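Local coordinates for protein PcaV transcriptional regulator (Streptomyces coelicolor, PDB 4G9Y) that probably acts as a MarR-family winged helix-turn-helix transcription factor that binds DNA and responds to the ligand 3,4-dihydroxybenzoate, at residues A[54-57]-A[58-62]. Residues are numbered along the deposited sequence; the frame is centred on the assembly and turned at random.
Sequences DQRT and VGERV
Thr57 and Arg61, and Arg56 and Glu60, pair one turn apart on the first two turns of helix 55-62, a short helix with Asp54 as its N-cap, leading into helix 66-78 within the winged helix-turn-helix of a MarR-family regulator. Four i to i+4 backbone bonds build these turns: Val58 N to Asp54 O, Gly59 N to Gln55 O, Glu60 N to Arg56 O, and Arg61 N to Thr57 O, the last at 2.8 Å. The start of the helix is gripped by both carboxylate oxygens of Asp54. OD2 takes the amide of Thr57 (N to OD2 2.9 Å) from above the carboxylate plane, while OD1 receives the Thr57 hydroxyl on its syn side (OG1 to OD1 2.6 Å). Thr57 OG1 stands beside its own backbone N (chi1 -54°), which lets hydroxyl and amide both reach the carboxylate of Asp54; the two bonds together hold that carboxylate in its rotation. The same rotamer places the Thr57 methyl CG2 over one face of the Arg61 guanidinium, offset toward its rim. Arg61 bends at chi2 (-85°) to bring that group alongside, and its NE forms a salt bridge with Glu50. On the exposed side, Arg56, poorly ordered, and Glu60 run side by side, their flat groups 60° apart; Glu60 OE2 lies over the guanidinium face, 4.2 Å from Arg56 NH2, beyond a salt bridge and with no N-H aimed at it, so any attraction is probably loose. The buried side carries Val58, packed between Ile69 of helix 66-78, Val43 and Leu47 of helix 38-49, and Leu96 of strand 94-98. Gln55 OE1 accepts a hydrogen bond from Lys84 NZ on strand 82-86. Val58 CG2 comes within 3.3 Å of Asp54 O, the carbonyl oxygen that accepts from Val58 N.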
ATOM      1  N   ASP A  54      21.315 -17.112   6.872  1.00 28.23           N
ATOM      2  CA  ASP A  54      20.225 -17.980   7.294  1.00 38.39           C
ATOM      3  C   ASP A  54      18.893 -17.302   7.006  1.00 33.06           C
ATOM      4  O   ASP A  54      18.830 -16.092   6.851  1.00 28.18           O
ATOM      5  CB  ASP A  54      20.330 -18.296   8.777  1.00 50.79           C
ATOM      6  CG  ASP A  54      20.103 -17.077   9.633  1.00 58.30           C
ATOM      7  OD1 ASP A  54      21.073 -16.323   9.854  1.00 65.23           O
ATOM      8  OD2 ASP A  54      18.951 -16.858  10.061  1.00 62.30           O
ATOM      9  N   GLN A  55      17.829 -18.089   6.961  1.00 31.34           N
ATOM     10  CA  GLN A  55      16.515 -17.592   6.581  1.00 25.24           C
ATOM     11  C   GLN A  55      15.988 -16.511   7.500  1.00 33.70           C
ATOM     12  O   GLN A  55      15.414 -15.523   7.044  1.00 34.32           O
ATOM     13  CB  GLN A  55      15.522 -18.753   6.527  1.00 28.31           C
ATOM     14  CG  GLN A  55      14.141 -18.371   6.039  1.00 29.58           C
ATOM     15  CD  GLN A  55      13.314 -19.598   5.693  1.00 36.68           C
ATOM     16  OE1 GLN A  55      13.803 -20.526   5.044  1.00 35.84           O
ATOM     17  NE2 GLN A  55      12.061 -19.617   6.140  1.00 35.82           N
ATOM     18  N   ARG A  56      16.173 -16.711   8.799  1.00 35.29           N
ATOM     19  CA  ARG A  56      15.706 -15.762   9.787  1.00 33.42           C
ATOM     20  C   ARG A  56      16.351 -14.402   9.516  1.00 34.33           C
ATOM     21  O   ARG A  56      15.669 -13.371   9.491  1.00 30.12           O
ATOM     22  CB  ARG A  56      16.045 -16.285  11.185  1.00 39.70           C
ATOM     23  CG  ARG A  56      15.841 -15.337  12.347  1.00 56.18           C
ATOM     24  CD  ARG A  56      16.206 -16.061  13.647  1.00 73.32           C
ATOM     25  NE  ARG A  56      16.263 -15.176  14.807  1.00 86.40           N
ATOM     26  CZ  ARG A  56      17.384 -14.641  15.285  1.00 94.26           C
ATOM     27  NH1 ARG A  56      18.547 -14.905  14.701  1.00 93.66           N
ATOM     28  NH2 ARG A  56      17.343 -13.844  16.347  1.00 98.63           N
ATOM     29  N   THR A  57      17.658 -14.402   9.276  1.00 28.94           N
ATOM     30  CA  THR A  57      18.356 -13.142   9.029  1.00 27.51           C
ATOM     31  C   THR A  57      17.948 -12.526   7.693  1.00 28.44           C
ATOM     32  O   THR A  57      17.802 -11.310   7.593  1.00 26.99           O
ATOM     33  CB  THR A  57      19.881 -13.310   9.086  1.00 32.33           C
ATOM     34  OG1 THR A  57      20.233 -13.923  10.331  1.00 38.78           O
ATOM     35  CG2 THR A  57      20.588 -11.938   8.977  1.00 30.08           C
ATOM     36  N   VAL A  58      17.746 -13.362   6.670  1.00 26.04           N
ATOM     37  CA  VAL A  58      17.304 -12.841   5.383  1.00 26.54           C
ATOM     38  C   VAL A  58      15.970 -12.109   5.545  1.00 26.32           C
ATOM     39  O   VAL A  58      15.786 -11.023   5.000  1.00 25.14           O
ATOM     40  CB  VAL A  58      17.196 -13.945   4.309  1.00 32.94           C
ATOM     41  CG1 VAL A  58      16.513 -13.416   3.066  1.00 30.42           C
ATOM     42  CG2 VAL A  58      18.571 -14.479   3.969  1.00 31.34           C
ATOM     43  N   GLY A  59      15.052 -12.699   6.309  1.00 27.27           N
ATOM     44  CA  GLY A  59      13.781 -12.055   6.592  1.00 28.41           C
ATOM     45  C   GLY A  59      13.999 -10.711   7.259  1.00 32.55           C
ATOM     46  O   GLY A  59      13.321  -9.732   6.957  1.00 32.22           O
ATOM     47  N   GLU A  60      14.964 -10.664   8.169  1.00 35.31           N
ATOM     48  CA  GLU A  60      15.310  -9.409   8.826  1.00 39.94           C
ATOM     49  C   GLU A  60      15.864  -8.372   7.850  1.00 34.92           C
ATOM     50  O   GLU A  60      15.501  -7.210   7.941  1.00 32.60           O
ATOM     51  CB  GLU A  60      16.288  -9.640   9.977  1.00 34.67           C
ATOM     52  CG  GLU A  60      15.657 -10.283  11.191  1.00 43.66           C
ATOM     53  CD  GLU A  60      16.676 -10.657  12.256  1.00 54.62           C
ATOM     54  OE1 GLU A  60      17.897 -10.472  12.034  1.00 52.19           O
ATOM     55  OE2 GLU A  60      16.249 -11.145  13.320  1.00 63.64           O
ATOM     56  N   ARG A  61      16.734  -8.783   6.925  1.00 27.82           N
ATOM     57  CA  ARG A  61      17.319  -7.835   5.961  1.00 27.26           C
ATOM     58  C   ARG A  61      16.263  -7.170   5.118  1.00 26.49           C
ATOM     59  O   ARG A  61      16.388  -6.001   4.769  1.00 25.70           O
ATOM     60  CB  ARG A  61      18.250  -8.539   4.970  1.00 27.09           C
ATOM     61  CG  ARG A  61      19.526  -9.036   5.544  1.00 24.78           C
ATOM     62  CD  ARG A  61      20.622  -7.957   5.575  1.00 24.01           C
ATOM     63  NE  ARG A  61      21.814  -8.616   6.086  1.00 23.47           N
ATOM     64  CZ  ARG A  61      22.040  -8.828   7.375  1.00 29.43           C
ATOM     65  NH1 ARG A  61      21.195  -8.359   8.291  1.00 24.45           N
ATOM     66  NH2 ARG A  61      23.130  -9.475   7.745  1.00 35.61           N
ATOM     67  N   VAL A  62      15.252  -7.940   4.729  1.00 24.49           N
ATOM     68  CA  VAL A  62      14.247  -7.416   3.811  1.00 27.34           C
ATOM     69  C   VAL A  62      12.982  -6.935   4.534  1.00 35.94           C
ATOM     70  O   VAL A  62      12.052  -6.452   3.901  1.00 35.53           O
ATOM     71  CB  VAL A  62      13.909  -8.429   2.687  1.00 31.02           C
ATOM     72  CG1 VAL A  62      15.164  -8.767   1.896  1.00 33.18           C
ATOM     73  CG2 VAL A  62      13.308  -9.700   3.257  1.00 26.17           C
TER